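RsfP (Uncultured bacterium, PDB 4GLJ) is a methylthioadenosine phosphorylase that probably cleaves methylthioadenosine with phosphate to adenine and methylthioribose 1-phosphate, and also binds the dye rhodamine B. Local coordinates at residues Y25-L30 with Q251-A256; I16-G21 with Q255-I260; N12-A17 with I49-L54. One frame throughout, in Å; residues are numbered along the deposited sequence.

Contact 1 of 3, residues Y25-L30 with Q251-A256. With RHB (N-[9-(2-carboxyphenyl)-6-(diethylamino)-3H-xanthen-3-ylidene]-N-ethylethanaminium), chain B.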
loop_
_atom_site.group_PDB
_atom_site.type_symbol
_atom_site.label_atom_id
_atom_site.label_comp_id
_atom_site.label_asym_id
_atom_site.label_seq_id
_atom_site.Cartn_x
_atom_site.Cartn_y
_atom_site.Cartn_z
ATOM N N TYR A 25 0.083 2.515 -29.599
ATOM C CA TYR A 25 -1.260 3.119 -29.703
ATOM C C TYR A 25 -2.031 2.452 -30.826
ATOM O O TYR A 25 -3.261 2.481 -30.834
ATOM C CB TYR A 25 -1.171 4.670 -29.826
ATOM C CG TYR A 25 -0.290 5.159 -28.685
ATOM C CD1 TYR A 25 0.859 5.935 -28.909
ATOM C CD2 TYR A 25 -0.566 4.720 -27.365
ATOM C CE1 TYR A 25 1.681 6.314 -27.831
ATOM C CE2 TYR A 25 0.244 5.060 -26.291
ATOM C CZ TYR A 25 1.354 5.849 -26.512
ATOM O OH TYR A 25 2.113 6.170 -25.414
ATOM N N GLN A 26 -1.304 1.815 -31.740
ATOM C CA GLN A 26 -1.936 0.931 -32.703
ATOM C C GLN A 26 -1.107 -0.281 -33.152
ATOM O O GLN A 26 0.116 -0.334 -32.954
ATOM C CB GLN A 26 -2.442 1.716 -33.929
ATOM C CG GLN A 26 -1.405 2.500 -34.700
ATOM C CD GLN A 26 -1.848 2.674 -36.131
ATOM O OE1 GLN A 26 -2.990 3.065 -36.389
ATOM N NE2 GLN A 26 -0.966 2.345 -37.074
ATOM N N MET A 27 -1.811 -1.255 -33.730
ATOM C CA MET A 27 -1.196 -2.311 -34.495
ATOM C C MET A 27 -1.445 -2.113 -35.994
ATOM O O MET A 27 -2.360 -2.712 -36.542
ATOM C CB MET A 27 -1.720 -3.664 -34.057
ATOM C CG MET A 27 -0.991 -4.213 -32.860
ATOM S SD MET A 27 -1.319 -5.969 -32.580
ATOM C CE MET A 27 -3.087 -6.057 -32.240
ATOM N N GLN A 28 -0.613 -1.288 -36.622
ATOM C CA GLN A 28 -0.597 -1.040 -38.089
ATOM C C GLN A 28 -0.801 -2.262 -39.023
ATOM O O GLN A 28 -1.556 -2.175 -40.002
ATOM C CB GLN A 28 0.722 -0.330 -38.462
ATOM C CG GLN A 28 0.978 -0.081 -39.950
ATOM C CD GLN A 28 0.294 1.176 -40.461
ATOM O OE1 GLN A 28 -0.826 1.495 -40.056
ATOM N NE2 GLN A 28 0.965 1.897 -41.352
ATOM N N ALA A 29 -0.141 -3.388 -38.743
ATOM C CA ALA A 29 -0.166 -4.512 -39.685
ATOM C C ALA A 29 -1.503 -5.319 -39.761
ATOM O O ALA A 29 -1.726 -6.059 -40.726
ATOM C CB ALA A 29 1.035 -5.429 -39.464
ATOM N N LEU A 30 -2.406 -5.174 -38.785
ATOM C CA LEU A 30 -3.664 -5.945 -38.865
ATOM C C LEU A 30 -4.473 -5.566 -40.091
ATOM O O LEU A 30 -4.574 -4.383 -40.426
ATOM C CB LEU A 30 -4.538 -5.754 -37.629
ATOM C CG LEU A 30 -3.912 -6.051 -36.268
ATOM C CD1 LEU A 30 -4.856 -5.522 -35.169
ATOM C CD2 LEU A 30 -3.620 -7.536 -36.095
ATOM N N GLN A 251 7.236 -6.414 -34.274
ATOM C CA GLN A 251 7.791 -7.621 -34.951
ATOM C C GLN A 251 7.701 -8.853 -34.070
ATOM O O GLN A 251 7.296 -9.954 -34.516
ATOM C CB GLN A 251 9.239 -7.408 -35.441
ATOM C CG GLN A 251 9.443 -6.167 -36.275
ATOM C CD GLN A 251 8.392 -6.049 -37.363
ATOM O OE1 GLN A 251 8.060 -7.046 -38.045
ATOM N NE2 GLN A 251 7.853 -4.831 -37.538
ATOM N N VAL A 252 7.956 -8.639 -32.770
ATOM C CA VAL A 252 7.882 -9.732 -31.840
ATOM C C VAL A 252 6.456 -10.261 -31.700
ATOM O O VAL A 252 6.256 -11.480 -31.717
ATOM C CB VAL A 252 8.492 -9.359 -30.448
ATOM C CG1 VAL A 252 8.385 -10.579 -29.516
ATOM C CG2 VAL A 252 9.972 -8.886 -30.617
ATOM N N ILE A 253 5.490 -9.355 -31.518
ATOM C CA ILE A 253 4.061 -9.677 -31.461
ATOM C C ILE A 253 3.635 -10.454 -32.725
ATOM O O ILE A 253 2.915 -11.470 -32.626
ATOM C CB ILE A 253 3.241 -8.343 -31.329
ATOM C CG1 ILE A 253 3.331 -7.768 -29.898
ATOM C CG2 ILE A 253 1.788 -8.455 -31.756
ATOM C CD1 ILE A 253 2.955 -6.273 -29.935
ATOM N N LYS A 254 4.026 -9.964 -33.905
ATOM C CA LYS A 254 3.704 -10.718 -35.164
ATOM C C LYS A 254 4.098 -12.201 -35.038
ATOM O O LYS A 254 3.282 -13.096 -35.231
ATOM C CB LYS A 254 4.327 -10.046 -36.411
ATOM C CG LYS A 254 3.391 -9.002 -36.949
ATOM C CD LYS A 254 3.885 -8.202 -38.169
ATOM C CE LYS A 254 4.638 -6.964 -37.699
ATOM N NZ LYS A 254 4.568 -5.872 -38.704
ATOM N N GLN A 255 5.335 -12.441 -34.637
ATOM C CA GLN A 255 5.845 -13.796 -34.438
ATOM C C GLN A 255 5.138 -14.570 -33.336
ATOM O O GLN A 255 4.865 -15.766 -33.502
ATOM C CB GLN A 255 7.350 -13.763 -34.178
ATOM C CG GLN A 255 8.223 -13.244 -35.330
ATOM C CD GLN A 255 8.028 -13.976 -36.654
ATOM O OE1 GLN A 255 7.743 -15.163 -36.713
ATOM N NE2 GLN A 255 8.136 -13.235 -37.718
ATOM N N ALA A 256 4.794 -13.887 -32.221
ATOM C CA ALA A 256 4.154 -14.515 -31.091
ATOM C C ALA A 256 2.711 -14.908 -31.388
ATOM O O ALA A 256 2.300 -16.006 -31.027
ATOM C CB ALA A 256 4.190 -13.577 -29.839
HETATM O O2 RHB B . 6.216 11.937 -22.338
HETATM C C26 RHB B . 7.198 12.418 -21.743
HETATM C C19 RHB B . 7.940 11.620 -20.721
HETATM C C14 RHB B . 7.778 10.262 -20.452
HETATM C C15 RHB B . 8.578 9.689 -19.472
HETATM C C16 RHB B . 9.512 10.412 -18.756
HETATM C C17 RHB B . 9.660 11.752 -19.016
HETATM C C18 RHB B . 8.878 12.335 -20.002
HETATM C C9 RHB B . 6.838 9.293 -21.100
HETATM C C8 RHB B . 6.515 8.061 -20.320
HETATM C C13 RHB B . 7.041 7.830 -19.058
HETATM C C12 RHB B . 6.737 6.679 -18.325
HETATM C C11 RHB B . 5.864 5.747 -18.839
HETATM N N1 RHB B . 5.577 4.546 -18.153
HETATM C C35 RHB B . 6.897 4.136 -17.637
HETATM C C36 RHB B . 7.886 4.353 -18.770
HETATM C C22 RHB B . 4.516 4.501 -17.104
HETATM C C23 RHB B . 3.162 4.142 -17.738
HETATM C C10 RHB B . 5.371 5.976 -20.116
HETATM C C7 RHB B . 5.672 7.121 -20.845
HETATM O O1 RHB B . 5.128 7.304 -22.091
HETATM C C1 RHB B . 5.377 8.394 -22.881
HETATM C C2 RHB B . 6.215 9.417 -22.458
HETATM C C6 RHB B . 4.759 8.454 -24.121
HETATM C C5 RHB B . 4.961 9.530 -24.963
HETATM C C4 RHB B . 5.794 10.564 -24.557
HETATM C C3 RHB B . 6.421 10.507 -23.308
HETATM N N2 RHB B . 4.326 9.537 -26.219
HETATM C C24 RHB B . 2.857 9.642 -26.102
HETATM C C25 RHB B . 2.230 9.017 -27.333
HETATM C C33 RHB B . 4.882 10.603 -27.078
HETATM C C34 RHB B . 4.684 10.212 -28.529
HETATM O O3 RHB B . 7.625 13.560 -22.000
#

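Contact 2 of 3, residues I16-G21 with Q255-I260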
loop_
_atom_site.group_PDB
_atom_site.type_symbol
_atom_site.label_atom_id
_atom_site.label_comp_id
_atom_site.label_asym_id
_atom_site.label_seq_id
_atom_site.Cartn_x
_atom_site.Cartn_y
_atom_site.Cartn_z
ATOM N N ILE A 16 -6.907 -14.326 -28.964
ATOM C CA ILE A 16 -5.617 -13.751 -28.583
ATOM C C ILE A 16 -5.772 -12.228 -28.525
ATOM O O ILE A 16 -6.419 -11.660 -29.425
ATOM C CB ILE A 16 -4.546 -14.020 -29.670
ATOM C CG1 ILE A 16 -4.374 -15.530 -29.875
ATOM C CG2 ILE A 16 -3.189 -13.359 -29.242
ATOM C CD1 ILE A 16 -3.606 -15.875 -31.172
ATOM N N ALA A 17 -5.227 -11.599 -27.472
ATOM C CA ALA A 17 -5.263 -10.150 -27.314
ATOM C C ALA A 17 -3.914 -9.600 -27.005
ATOM O O ALA A 17 -3.102 -10.216 -26.306
ATOM C CB ALA A 17 -6.280 -9.757 -26.251
ATOM N N ILE A 18 -3.648 -8.419 -27.543
ATOM C CA ILE A 18 -2.449 -7.707 -27.221
ATOM C C ILE A 18 -2.894 -6.441 -26.453
ATOM O O ILE A 18 -3.756 -5.671 -26.944
ATOM C CB ILE A 18 -1.719 -7.274 -28.485
ATOM C CG1 ILE A 18 -1.460 -8.482 -29.433
ATOM C CG2 ILE A 18 -0.443 -6.475 -28.181
ATOM C CD1 ILE A 18 -0.604 -9.570 -28.766
ATOM N N ILE A 19 -2.267 -6.208 -25.280
ATOM C CA ILE A 19 -2.551 -5.006 -24.500
ATOM C C ILE A 19 -1.322 -4.187 -24.658
ATOM O O ILE A 19 -0.215 -4.556 -24.222
ATOM C CB ILE A 19 -2.866 -5.267 -22.987
ATOM C CG1 ILE A 19 -4.068 -6.177 -22.858
ATOM C CG2 ILE A 19 -3.039 -3.891 -22.283
ATOM C CD1 ILE A 19 -4.450 -6.525 -21.418
ATOM N N GLY A 20 -1.476 -3.059 -25.378
ATOM C CA GLY A 20 -0.346 -2.244 -25.727
ATOM C C GLY A 20 -0.073 -1.099 -24.736
ATOM O O GLY A 20 -0.998 -0.272 -24.505
ATOM N N GLY A 21 1.185 -1.014 -24.251
ATOM C CA GLY A 21 1.703 -0.038 -23.275
ATOM C C GLY A 21 2.173 1.255 -23.892
ATOM O O GLY A 21 1.752 1.599 -25.019
ATOM N N GLN A 255 5.335 -12.441 -34.637
ATOM C CA GLN A 255 5.845 -13.796 -34.438
ATOM C C GLN A 255 5.138 -14.570 -33.336
ATOM O O GLN A 255 4.865 -15.766 -33.502
ATOM C CB GLN A 255 7.350 -13.763 -34.178
ATOM C CG GLN A 255 8.223 -13.244 -35.330
ATOM C CD GLN A 255 8.028 -13.976 -36.654
ATOM O OE1 GLN A 255 7.743 -15.163 -36.713
ATOM N NE2 GLN A 255 8.136 -13.235 -37.718
ATOM N N ALA A 256 4.794 -13.887 -32.221
ATOM C CA ALA A 256 4.154 -14.515 -31.091
ATOM C C ALA A 256 2.711 -14.908 -31.388
ATOM O O ALA A 256 2.300 -16.006 -31.027
ATOM C CB ALA A 256 4.190 -13.577 -29.839
ATOM N N VAL A 257 1.977 -14.050 -32.099
ATOM C CA VAL A 257 0.628 -14.382 -32.463
ATOM C C VAL A 257 0.643 -15.685 -33.338
ATOM O O VAL A 257 -0.127 -16.643 -33.114
ATOM C CB VAL A 257 -0.058 -13.219 -33.220
ATOM C CG1 VAL A 257 -1.365 -13.689 -33.826
ATOM C CG2 VAL A 257 -0.301 -11.992 -32.312
ATOM N N ALA A 258 1.601 -15.744 -34.254
ATOM C CA ALA A 258 1.725 -16.927 -35.108
ATOM C C ALA A 258 1.913 -18.198 -34.263
ATOM O O ALA A 258 1.223 -19.186 -34.481
ATOM C CB ALA A 258 2.833 -16.759 -36.152
ATOM N N LEU A 259 2.807 -18.155 -33.291
ATOM C CA LEU A 259 3.085 -19.318 -32.482
ATOM C C LEU A 259 1.921 -19.722 -31.589
ATOM O O LEU A 259 1.688 -20.923 -31.381
ATOM C CB LEU A 259 4.327 -19.061 -31.632
ATOM C CG LEU A 259 5.590 -18.989 -32.497
ATOM C CD1 LEU A 259 6.788 -18.403 -31.750
ATOM C CD2 LEU A 259 5.949 -20.345 -33.093
ATOM N N ILE A 260 1.222 -18.723 -31.019
ATOM C CA ILE A 260 0.125 -19.038 -30.152
ATOM C C ILE A 260 -0.964 -19.691 -31.005
ATOM O O ILE A 260 -1.584 -20.666 -30.571
ATOM C CB ILE A 260 -0.433 -17.770 -29.485
ATOM C CG1 ILE A 260 0.640 -17.160 -28.518
ATOM C CG2 ILE A 260 -1.767 -18.053 -28.832
ATOM C CD1 ILE A 260 0.177 -15.798 -27.998
#

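Contact 3 of 3, residues N12-A17 with I49-L54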
loop_
_atom_site.group_PDB
_atom_site.type_symbol
_atom_site.label_atom_id
_atom_site.label_comp_id
_atom_site.label_asym_id
_atom_site.label_seq_id
_atom_site.Cartn_x
_atom_site.Cartn_y
_atom_site.Cartn_z
ATOM N N ASN A 12 -18.117 -11.160 -33.191
ATOM C CA ASN A 12 -16.762 -10.639 -32.889
ATOM C C ASN A 12 -16.061 -11.411 -31.748
ATOM O O ASN A 12 -16.492 -11.345 -30.592
ATOM C CB ASN A 12 -16.794 -9.112 -32.624
ATOM C CG ASN A 12 -16.702 -8.271 -33.910
ATOM O OD1 ASN A 12 -17.316 -7.200 -34.002
ATOM N ND2 ASN A 12 -15.925 -8.744 -34.902
ATOM N N ALA A 13 -15.007 -12.154 -32.093
ATOM C CA ALA A 13 -14.421 -13.139 -31.215
ATOM C C ALA A 13 -12.922 -13.076 -31.524
ATOM O O ALA A 13 -12.531 -12.737 -32.642
ATOM C CB ALA A 13 -15.005 -14.534 -31.491
ATOM N N ALA A 14 -12.084 -13.311 -30.528
ATOM C CA ALA A 14 -10.671 -13.391 -30.733
ATOM C C ALA A 14 -10.149 -14.292 -29.654
ATOM O O ALA A 14 -10.646 -14.318 -28.548
ATOM C CB ALA A 14 -10.001 -12.049 -30.665
ATOM N N ASP A 15 -9.167 -15.079 -30.000
ATOM C CA ASP A 15 -8.636 -16.022 -29.045
ATOM C C ASP A 15 -7.453 -15.359 -28.331
ATOM O O ASP A 15 -7.010 -15.837 -27.280
ATOM C CB ASP A 15 -8.130 -17.184 -29.885
ATOM C CG ASP A 15 -7.658 -18.348 -29.076
ATOM O OD1 ASP A 15 -8.439 -18.836 -28.231
ATOM O OD2 ASP A 15 -6.514 -18.829 -29.347
ATOM N N ILE A 16 -6.907 -14.326 -28.964
ATOM C CA ILE A 16 -5.617 -13.751 -28.583
ATOM C C ILE A 16 -5.772 -12.228 -28.525
ATOM O O ILE A 16 -6.419 -11.660 -29.425
ATOM C CB ILE A 16 -4.546 -14.020 -29.670
ATOM C CG1 ILE A 16 -4.374 -15.530 -29.875
ATOM C CG2 ILE A 16 -3.189 -13.359 -29.242
ATOM C CD1 ILE A 16 -3.606 -15.875 -31.172
ATOM N N ALA A 17 -5.227 -11.599 -27.472
ATOM C CA ALA A 17 -5.263 -10.150 -27.314
ATOM C C ALA A 17 -3.914 -9.600 -27.005
ATOM O O ALA A 17 -3.102 -10.216 -26.306
ATOM C CB ALA A 17 -6.280 -9.757 -26.251
ATOM N N ILE A 49 -11.783 -1.500 -28.441
ATOM C CA ILE A 49 -10.903 -2.572 -28.801
ATOM C C ILE A 49 -10.852 -2.726 -30.337
ATOM O O ILE A 49 -11.900 -2.732 -31.028
ATOM C CB ILE A 49 -11.367 -3.815 -28.052
ATOM C CG1 ILE A 49 -11.001 -3.624 -26.564
ATOM C CG2 ILE A 49 -10.736 -5.093 -28.602
ATOM C CD1 ILE A 49 -11.939 -4.383 -25.679
ATOM N N VAL A 50 -9.633 -2.740 -30.875
ATOM C CA VAL A 50 -9.446 -2.977 -32.327
ATOM C C VAL A 50 -9.277 -4.493 -32.627
ATOM O O VAL A 50 -8.473 -5.196 -32.003
ATOM C CB VAL A 50 -8.254 -2.209 -32.945
ATOM C CG1 VAL A 50 -8.122 -2.535 -34.449
ATOM C CG2 VAL A 50 -8.428 -0.694 -32.841
ATOM N N LEU A 51 -10.085 -4.988 -33.547
ATOM C CA LEU A 51 -9.978 -6.366 -34.042
ATOM C C LEU A 51 -9.448 -6.361 -35.465
ATOM O O LEU A 51 -9.843 -5.554 -36.301
ATOM C CB LEU A 51 -11.313 -7.116 -33.975
ATOM C CG LEU A 51 -11.851 -7.241 -32.540
ATOM C CD1 LEU A 51 -13.354 -7.431 -32.593
ATOM C CD2 LEU A 51 -11.203 -8.404 -31.837
ATOM N N GLY A 52 -8.533 -7.276 -35.730
ATOM C CA GLY A 52 -7.987 -7.380 -37.065
ATOM C C GLY A 52 -7.323 -8.730 -37.168
ATOM O O GLY A 52 -7.241 -9.456 -36.160
ATOM N N GLU A 53 -6.864 -9.053 -38.377
ATOM C CA GLU A 53 -6.193 -10.320 -38.651
ATOM C C GLU A 53 -4.727 -10.075 -38.957
ATOM O O GLU A 53 -4.372 -9.166 -39.693
ATOM C CB GLU A 53 -6.880 -11.108 -39.790
ATOM C CG GLU A 53 -8.129 -11.853 -39.307
ATOM C CD GLU A 53 -9.312 -10.901 -39.067
ATOM O OE1 GLU A 53 -9.477 -9.942 -39.877
ATOM O OE2 GLU A 53 -10.069 -11.118 -38.077
ATOM N N LEU A 54 -3.897 -10.893 -38.325
ATOM C CA LEU A 54 -2.467 -10.970 -38.596
ATOM C C LEU A 54 -2.362 -12.337 -39.235
ATOM O O LEU A 54 -2.645 -13.344 -38.584
ATOM C CB LEU A 54 -1.736 -10.876 -37.224
ATOM C CG LEU A 54 -0.454 -10.056 -37.041
ATOM C CD1 LEU A 54 -0.546 -8.689 -37.730
ATOM C CD2 LEU A 54 -0.131 -9.920 -35.555
#

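Contact 1 of 3, residues Y25-L30 with Q251-A256
Met27 and Ile253 make the apolar half of this contact, where the loop between strands 16-20 and 33-36 comes up to helix 237-263. The Met27 sulfur SD lies 4.1 Å from the Ile253 branch methyl CG2. Ile253 has this methyl anti to its own backbone N, on a CA-CB bond that leaves the helix toward the loop, while the methionine chain bends at its last torsion (chi3 -63°); the two side chains meet at a slant. Met27 also packs on Val59 and Phe61 of strand 57-63, and both it and Ile253 are buried.

The other half lies at the surface. Ala29, in the type I turn from Met27 to Leu30, points its methyl at the helix, and Lys254 NZ is 3.6 Å from Ala29 CB. A bend at chi3 (-90°) turns the end of the lysine chain to this methyl, and Lys254 CD follows at 4.2 Å from Ala29 CB. This is a van der Waals touch of an ammonium end on a methyl.

The polar bonds of the loop do not cross between the two segments. Gln26 NE2 donates to Gln28 OE1 at 3.1 Å, from above the acceptor's carbonyl plane, and Gln26 O accepts from Gln250 NE2, just before 251-256 on the same helix.

At the far end of the loop, Tyr25 belongs to the rhodamine B pocket. Its ring meets the ethyl carbon C25 obliquely; the separation of 2.8 Å from Tyr25 CE1 is too short to trust in detail. Tyr25 OH is hydrogen-bonded to Gly23 N.

Chemically, then, the loop rests on the helix by van der Waals contact, with no hydrogen bond between 25-30 and 251-256; one directional bond to the same helix comes from Gln250.

Contact 2 of 3, residues I16-G21 with Q255-I260
Ile16 meets Val257 and Ile260 with no aromatic ring or side-chain amide between the segments, and the one flat group that is touched is the Val257 peptide, whose carbonyl O has Ile16 CD1 at 4.1 Å. Everything else is aliphatic carbon against aliphatic carbon. Ile16 puts its long branch out almost fully extended (chi2 165°), which carries CD1 from the strand to the helix. There CD1 touches Ile260 CG2 at 3.7 Å, and Ile16 CG1 follows at 3.8 Å from the same Ile260 methyl, the two side chains crossing at a slant. On the Val257 side, CD1 of Ile16 comes to 4.1 Å from Val257 CG1.

The valine is shared. Its other methyl, CG2, faces the second isoleucine of the strand, with Ile18 CD1 at 4.3 Å. The two methyls of Val257 thus serve residues two apart on one face of the strand, while Ala17 between them points away from the helix; its side chain touches Val90.

Strand and helix run nearly antiparallel, with segment axes 10.1 Å apart at closest approach and 156° between their directions. The strand lies between parallel neighbours 57-63 and 92-101, and the helix packs on it and on both neighbours: Val257 also touches Val57 and Val59, and Ile260 touches Tyr92. Ala256 and Leu259 also touch helix 145-157. A helix over central parallel strands is the alpha/beta layering of the phosphorylase superfamily.

Contact 3 of 3, residues N12-A17 with I49-L54
Leu51 reaches from strand 49-54 to the chain leading into strand 16-20 and spreads its two methyls over Asn12 and Ala14. Its CB leaves the strand toward that chain, and CG stands anti to the carbonyl carbon (chi1 -61°), from where the fork opens along the other segment. The first prong, CD1, sits over the flat face of the Asn12 amide: it is 3.7 Å from Asn12 CG, equally 3.7 Å from Asn12 ND2, and 3.8 Å from Asn12 CB. The methyl therefore covers the amide from above and does not approach its edge. Asn12 is poorly ordered, so the exact tilt of this amide deserves some caution. The second prong, CD2, turns to the Ala14 methyl, with Leu51 CD2 and Ala14 CB 4.0 Å apart.

Leu51 and Ala14 are both buried. Nearby strands add to their surroundings: Leu51 also lies on Ala60 of strand 57-63 and Arg34 of strand 33-36, and Ala14 lies on Thr58. Asn12 touches Arg34 and Val36, so the incoming chain packs on the antiparallel meander of strands 33-36, 49-54 and 57-63 before it joins the sheet at Ile16.

Strand 57-63 lies between them in the sheet, pairing with 16-20 on one side and 49-54 on the other, and the two segments share no hydrogen bond. Directional ties lie elsewhere, Asp15 forming a salt bridge with Arg91 and Glu53 one with Arg34. What the leucine fork provides is van der Waals cover, apolar at Ala14 and passing to a polar, partly exposed amide at Asn12.

All three contacts lie on the same side of the chain's centre, within the phosphorylase-superfamily fold. Contacts 1 and 2 have centres about 7 Å apart and lie in succession on helix 237-263, sharing Gln255 and Ala256; Ile253 CD1 touches Ile18 CG2 at 3.8 Å. Contact 3, its centre about 10 Å from that of contact 2 and about 12 Å from that of contact 1, shares Ile16 and Ala17 with contact 2. Leu54 bridges the rest, meeting Leu30, Lys254 and Val257. Along the chain come 12-17, 16-21, 25-30 and 49-54, with the helix some 200 residues later. Strands, dye-pocket loop and late helix thus pack together through mostly apolar side chains that touch from one contact to the next.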